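Local coordinates for globin III, extracellular (Lumbricus terrestris, PDB 1X9F), which probably carries oxygen as one of the haem-binding globin subunits of erythrocruorin, the giant extracellular respiratory protein of the earthworm, at residues 79-84 against 89-94. Numbering follows the deposited sequence.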
ATOM      1  N   ASP C  79      18.520 -31.513  -5.770  1.00 19.28           N
ATOM      2  CA  ASP C  79      17.068 -31.294  -5.852  1.00 21.37           C
ATOM      3  C   ASP C  79      16.272 -32.370  -5.113  1.00 21.09           C
ATOM      4  O   ASP C  79      15.296 -32.069  -4.424  1.00 20.00           O
ATOM      5  CB  ASP C  79      16.606 -31.246  -7.311  1.00 19.38           C
ATOM      6  CG  ASP C  79      15.168 -30.789  -7.445  1.00 23.82           C
ATOM      7  OD1 ASP C  79      14.347 -31.533  -8.030  1.00 21.95           O
ATOM      8  OD2 ASP C  79      14.770 -29.696  -6.980  1.00 21.22           O
ATOM      9  N   LEU C  80      16.700 -33.619  -5.283  1.00 20.35           N
ATOM     10  CA  LEU C  80      16.117 -34.764  -4.609  1.00 17.13           C
ATOM     11  C   LEU C  80      16.193 -34.628  -3.090  1.00 16.75           C
ATOM     12  O   LEU C  80      15.177 -34.757  -2.403  1.00 17.25           O
ATOM     13  CB  LEU C  80      16.822 -36.043  -5.066  1.00 18.65           C
ATOM     14  CG  LEU C  80      16.463 -37.320  -4.313  1.00 19.41           C
ATOM     15  CD1 LEU C  80      15.076 -37.763  -4.690  1.00 19.54           C
ATOM     16  CD2 LEU C  80      17.461 -38.409  -4.616  1.00 27.26           C
ATOM     17  N   ALA C  81      17.391 -34.364  -2.574  1.00 15.41           N
ATOM     18  CA  ALA C  81      17.580 -34.175  -1.141  1.00 15.35           C
ATOM     19  C   ALA C  81      16.655 -33.078  -0.598  1.00 17.59           C
ATOM     20  O   ALA C  81      15.888 -33.312   0.341  1.00 18.21           O
ATOM     21  CB  ALA C  81      19.040 -33.858  -0.833  1.00 13.56           C
ATOM     22  N   ILE C  82      16.715 -31.896  -1.208  1.00 16.91           N
ATOM     23  CA  ILE C  82      15.888 -30.769  -0.780  1.00 16.22           C
ATOM     24  C   ILE C  82      14.402 -31.121  -0.832  1.00 18.53           C
ATOM     25  O   ILE C  82      13.651 -30.792   0.091  1.00 20.51           O
ATOM     26  CB  ILE C  82      16.189 -29.502  -1.623  1.00 16.41           C
ATOM     27  CG1 ILE C  82      17.624 -29.011  -1.349  1.00 11.00           C
ATOM     28  CG2 ILE C  82      15.140 -28.396  -1.353  1.00 10.73           C
ATOM     29  CD1 ILE C  82      18.048 -27.839  -2.225  1.00 11.71           C
ATOM     30  N   ASN C  83      13.977 -31.793  -1.900  1.00 17.00           N
ATOM     31  CA  ASN C  83      12.571 -32.158  -2.008  1.00 17.95           C
ATOM     32  C   ASN C  83      12.159 -33.268  -1.055  1.00 19.26           C
ATOM     33  O   ASN C  83      10.969 -33.541  -0.906  1.00 21.46           O
ATOM     34  CB  ASN C  83      12.167 -32.481  -3.450  1.00 17.73           C
ATOM     35  CG  ASN C  83      11.759 -31.241  -4.219  1.00 19.25           C
ATOM     36  OD1 ASN C  83      10.585 -30.863  -4.235  1.00 22.16           O
ATOM     37  ND2 ASN C  83      12.733 -30.578  -4.835  1.00 17.53           N
ATOM     38  N   LEU C  84      13.138 -33.895  -0.406  1.00 18.21           N
ATOM     39  CA  LEU C  84      12.840 -34.907   0.603  1.00 17.85           C
ATOM     40  C   LEU C  84      13.074 -34.418   2.036  1.00 21.12           C
ATOM     41  O   LEU C  84      12.959 -35.204   2.982  1.00 19.97           O
ATOM     42  CB  LEU C  84      13.590 -36.221   0.319  1.00 16.71           C
ATOM     43  CG  LEU C  84      13.066 -37.070  -0.850  1.00 14.99           C
ATOM     44  CD1 LEU C  84      13.952 -38.288  -1.081  1.00 14.11           C
ATOM     45  CD2 LEU C  84      11.603 -37.502  -0.657  1.00 11.09           C
ATOM     46  N   PRO C  89      13.129 -39.931   6.902  1.00 26.50           N
ATOM     47  CA  PRO C  89      13.571 -41.292   6.585  1.00 25.14           C
ATOM     48  C   PRO C  89      13.750 -41.561   5.089  1.00 24.59           C
ATOM     49  O   PRO C  89      14.663 -42.301   4.713  1.00 25.25           O
ATOM     50  CB  PRO C  89      12.475 -42.176   7.187  1.00 23.54           C
ATOM     51  CG  PRO C  89      11.279 -41.325   7.230  1.00 26.15           C
ATOM     52  CD  PRO C  89      11.751 -39.924   7.431  1.00 23.92           C
ATOM     53  N   ALA C  90      12.907 -40.970   4.243  1.00 23.62           N
ATOM     54  CA  ALA C  90      13.109 -41.090   2.797  1.00 23.07           C
ATOM     55  C   ALA C  90      14.357 -40.339   2.351  1.00 22.95           C
ATOM     56  O   ALA C  90      15.071 -40.805   1.458  1.00 24.53           O
ATOM     57  CB  ALA C  90      11.877 -40.606   2.030  1.00 22.21           C
ATOM     58  N   LEU C  91      14.611 -39.180   2.964  1.00 22.71           N
ATOM     59  CA  LEU C  91      15.854 -38.443   2.740  1.00 22.61           C
ATOM     60  C   LEU C  91      17.083 -39.288   3.073  1.00 24.49           C
ATOM     61  O   LEU C  91      18.050 -39.308   2.309  1.00 23.89           O
ATOM     62  CB  LEU C  91      15.877 -37.135   3.542  1.00 20.71           C
ATOM     63  CG  LEU C  91      17.158 -36.288   3.475  1.00 21.81           C
ATOM     64  CD1 LEU C  91      17.379 -35.729   2.083  1.00 18.16           C
ATOM     65  CD2 LEU C  91      17.134 -35.163   4.498  1.00 21.48           C
ATOM     66  N   ASP C  92      17.037 -39.989   4.203  1.00 24.11           N
ATOM     67  CA  ASP C  92      18.170 -40.802   4.628  1.00 27.62           C
ATOM     68  C   ASP C  92      18.508 -41.929   3.670  1.00 26.60           C
ATOM     69  O   ASP C  92      19.681 -42.180   3.386  1.00 26.61           O
ATOM     70  CB  ASP C  92      17.988 -41.327   6.045  1.00 29.51           C
ATOM     71  CG  ASP C  92      18.883 -40.613   7.021  1.00 38.13           C
ATOM     72  OD1 ASP C  92      18.586 -39.448   7.366  1.00 42.30           O
ATOM     73  OD2 ASP C  92      19.931 -41.128   7.486  1.00 49.29           O
ATOM     74  N   ALA C  93      17.467 -42.583   3.168  1.00 24.28           N
ATOM     75  CA  ALA C  93      17.617 -43.616   2.163  1.00 22.40           C
ATOM     76  C   ALA C  93      18.285 -43.031   0.923  1.00 23.43           C
ATOM     77  O   ALA C  93      19.178 -43.650   0.346  1.00 24.46           O
ATOM     78  CB  ALA C  93      16.264 -44.208   1.813  1.00 19.79           C
ATOM     79  N   ALA C  94      17.848 -41.835   0.530  1.00 24.21           N
ATOM     80  CA  ALA C  94      18.365 -41.167  -0.660  1.00 23.24           C
ATOM     81  C   ALA C  94      19.818 -40.734  -0.487  1.00 23.95           C
ATOM     82  O   ALA C  94      20.643 -40.939  -1.382  1.00 23.53           O
ATOM     83  CB  ALA C  94      17.488 -39.977  -1.026  1.00 20.63           C
TER
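L84, in segment 79-84, and L91, in the first turns of helix 88-103, bring the two backbones closest, their CA atoms 5.1 Å apart, with the short link between the helices turning the chain back between them. In globin terms this is the E-F corner, and no hydrogen bond joins segments 79-84 and 89-94. L84 directs its CB at the second helix, where it packs on L91 CB at 4.1 Å. With CG anti to its own carbonyl carbon (chi1 -74°), the side chain forks over the alanine side of that helix: CD1 lies 3.9 Å from A94 CB, while CD2 reaches A90 CB at 4.1 Å. Alanine suits both places, one helical turn apart, since a bare methyl lets the leucine branches come close to the backbone. L80, one turn before L84, adds its CD2 to the same patch, 3.9 Å from A94 CB, so that this methyl is shared by two leucines. L91 answers in the other direction. Its CG is anti to the backbone N (chi1 177°), which carries CD1 across to A81, 3.8 Å from the CB; the small A81 leaves the helix surface there low enough to receive it. A81 also touches I143 of helix 133-148, and a bound haem lies about 6 Å from its side chain. On the far side of helix 65-83, the N83 amide turns back to its own helix, ND2 donating to D79 O at 3.0 Å, while OD1 accepts a hydrogen bond from G23 N of the Globin II chain. That neighbouring subunit also packs on L80 and L84. The helix pair is therefore joined by dispersion and exclusion of water, with shape complementarity rather than directed bonds setting the fit.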